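Local coordinates for uncharacterized protein YqbN (Bacillus subtilis, PDB 3KLU) that is of unknown function but probably acts as an XkdN-like phage tail assembly chaperone, at residues Phe44-Ile49 with Glu88-Pro93. Numbering follows the deposited sequence.
Sequences FIFKAI and ETTVYP
Ile45 faces both Val91 and Tyr92 across a short antiparallel pairing, and its carbonyl oxygen takes up the extra residue by accepting two bonds. Val91 N reaches Ile45 O at 2.6 Å, nearly in line with the C=O, though the N-H...O angle is only 132°; Tyr92 N lies on a lone pair of the same oxygen, at 3.3 Å. Ile45 N returns a straighter bond to Tyr92 O, and beyond the bulge Lys47 N binds Thr89 O. On the face carrying Ile45, that side chain splits its contacts: chi1 of -62° sets CG1 anti to the carbonyl carbon and leaves CG2 anti to the backbone N, where it meets Val91 CB, while CD1, with chi2 extended at 177°, touches Tyr92 CB at 4.0 Å. Val91 CG2 also packs on Lys47 CB at 3.6 Å. Where strand 90-92 runs out, Pro93, which follows a cis peptide bond, sets CD over the centre of the Phe44 ring, 3.4 Å from the centroid, in a CH-pi contact. Phe46 and Thr90 lie side by side on the other face, with Thr90 OG1 3.6 Å from Phe46 CE2; this hydroxyl is hydrogen-bonded to Ala86 O and Trp126 NE1, and the Trp126 ring meets both phenylalanines. Ile49 CG2 rests on the backbone of Glu88, whose carboxylate forms salt bridges to Arg53 and Lys96. The arrangement is a classic beta bulge in edge strand 90-92, where it pairs with central strand 44-46 of the antiparallel sheet, straight after helix 78-89.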
loop_
_atom_site.group_PDB
_atom_site.type_symbol
_atom_site.label_atom_id
_atom_site.label_comp_id
_atom_site.label_asym_id
_atom_site.label_seq_id
_atom_site.Cartn_x
_atom_site.Cartn_y
_atom_site.Cartn_z
ATOM N N PHE A 44 6.290 3.789 7.738
ATOM C CA PHE A 44 5.257 3.866 6.727
ATOM C C PHE A 44 3.978 3.406 7.415
ATOM O O PHE A 44 4.026 2.562 8.314
ATOM C CB PHE A 44 5.547 2.888 5.610
ATOM C CG PHE A 44 6.402 3.436 4.541
ATOM C CD1 PHE A 44 7.434 4.296 4.833
ATOM C CD2 PHE A 44 6.207 3.040 3.239
ATOM C CE1 PHE A 44 8.289 4.760 3.805
ATOM C CE2 PHE A 44 7.048 3.488 2.199
ATOM C CZ PHE A 44 8.089 4.348 2.486
ATOM N N ILE A 45 2.846 3.964 6.988
ATOM C CA ILE A 45 1.549 3.562 7.497
ATOM C C ILE A 45 0.811 2.853 6.368
ATOM O O ILE A 45 0.567 3.442 5.277
ATOM C CB ILE A 45 0.732 4.743 7.923
ATOM C CG1 ILE A 45 1.438 5.457 9.054
ATOM C CG2 ILE A 45 -0.653 4.273 8.407
ATOM C CD1 ILE A 45 0.691 6.718 9.488
ATOM N N PHE A 46 0.481 1.586 6.626
ATOM C CA PHE A 46 -0.233 0.732 5.685
ATOM C C PHE A 46 -1.655 0.512 6.189
ATOM O O PHE A 46 -1.934 0.655 7.395
ATOM C CB PHE A 46 0.436 -0.634 5.545
ATOM C CG PHE A 46 1.845 -0.587 4.951
ATOM C CD1 PHE A 46 2.940 -0.204 5.734
ATOM C CD2 PHE A 46 2.076 -1.015 3.646
ATOM C CE1 PHE A 46 4.241 -0.268 5.218
ATOM C CE2 PHE A 46 3.371 -1.080 3.120
ATOM C CZ PHE A 46 4.450 -0.712 3.897
ATOM N N LYS A 47 -2.546 0.199 5.252
ATOM C CA LYS A 47 -3.943 -0.083 5.541
ATOM C C LYS A 47 -4.502 -0.783 4.325
ATOM O O LYS A 47 -4.584 -0.187 3.256
ATOM C CB LYS A 47 -4.736 1.192 5.775
ATOM C CG LYS A 47 -6.186 0.925 6.160
ATOM C CD LYS A 47 -6.990 2.223 6.085
ATOM C CE LYS A 47 -8.255 2.112 6.891
ATOM N NZ LYS A 47 -8.960 0.919 6.385
ATOM N N ALA A 48 -4.851 -2.056 4.489
ATOM C CA ALA A 48 -5.422 -2.874 3.415
ATOM C C ALA A 48 -6.527 -2.166 2.610
ATOM O O ALA A 48 -7.332 -1.380 3.134
ATOM C CB ALA A 48 -5.982 -4.183 3.991
ATOM N N ILE A 49 -6.545 -2.433 1.317
ATOM C CA ILE A 49 -7.583 -1.846 0.498
ATOM C C ILE A 49 -8.695 -2.907 0.425
ATOM O O ILE A 49 -8.603 -3.950 1.066
ATOM C CB ILE A 49 -7.031 -1.468 -0.889
ATOM C CG1 ILE A 49 -6.437 -2.701 -1.575
ATOM C CG2 ILE A 49 -5.947 -0.415 -0.709
ATOM C CD1 ILE A 49 -6.132 -2.509 -3.041
ATOM N N GLU A 88 -1.556 1.991 -3.160
ATOM C CA GLU A 88 -2.850 2.266 -2.519
ATOM C C GLU A 88 -2.998 1.716 -1.064
ATOM O O GLU A 88 -3.740 2.250 -0.228
ATOM C CB GLU A 88 -3.955 1.776 -3.452
ATOM C CG GLU A 88 -4.021 2.643 -4.708
ATOM C CD GLU A 88 -5.068 2.173 -5.724
ATOM O OE1 GLU A 88 -6.051 1.493 -5.334
ATOM O OE2 GLU A 88 -4.924 2.497 -6.924
ATOM N N THR A 89 -2.247 0.677 -0.748
ATOM C CA THR A 89 -2.263 0.157 0.610
ATOM C C THR A 89 -1.405 1.067 1.509
ATOM O O THR A 89 -1.477 1.003 2.731
ATOM C CB THR A 89 -1.664 -1.233 0.599
ATOM O OG1 THR A 89 -2.485 -2.046 -0.237
ATOM C CG2 THR A 89 -1.530 -1.815 1.992
ATOM N N THR A 90 -0.586 1.919 0.899
ATOM C CA THR A 90 0.281 2.772 1.700
ATOM C C THR A 90 -0.301 4.136 1.936
ATOM O O THR A 90 -0.308 4.970 1.034
ATOM C CB THR A 90 1.662 2.894 1.045
ATOM O OG1 THR A 90 2.239 1.589 0.941
ATOM C CG2 THR A 90 2.584 3.762 1.876
ATOM N N VAL A 91 -0.736 4.361 3.175
ATOM C CA VAL A 91 -1.372 5.608 3.588
ATOM C C VAL A 91 -0.419 6.797 3.693
ATOM O O VAL A 91 -0.768 7.923 3.338
ATOM C CB VAL A 91 -2.041 5.447 4.987
ATOM C CG1 VAL A 91 -3.003 6.567 5.215
ATOM C CG2 VAL A 91 -2.726 4.100 5.101
ATOM N N TYR A 92 0.756 6.526 4.266
ATOM C CA TYR A 92 1.798 7.527 4.463
ATOM C C TYR A 92 3.108 6.784 4.291
ATOM O O TYR A 92 3.434 5.868 5.073
ATOM C CB TYR A 92 1.709 8.120 5.871
ATOM C CG TYR A 92 2.816 9.097 6.216
ATOM C CD1 TYR A 92 2.926 10.316 5.536
ATOM C CD2 TYR A 92 3.728 8.835 7.241
ATOM C CE1 TYR A 92 3.895 11.258 5.865
ATOM C CE2 TYR A 92 4.703 9.786 7.578
ATOM C CZ TYR A 92 4.763 11.000 6.882
ATOM O OH TYR A 92 5.626 11.992 7.259
ATOM N N PRO A 93 3.902 7.175 3.271
ATOM C CA PRO A 93 3.577 8.264 2.346
ATOM C C PRO A 93 2.708 7.774 1.193
ATOM O O PRO A 93 2.852 6.648 0.765
ATOM C CB PRO A 93 4.965 8.702 1.877
ATOM C CG PRO A 93 5.636 7.361 1.649
ATOM C CD PRO A 93 5.163 6.505 2.862
HETATM O O HOH W 1 -4.846 1.938 2.127
#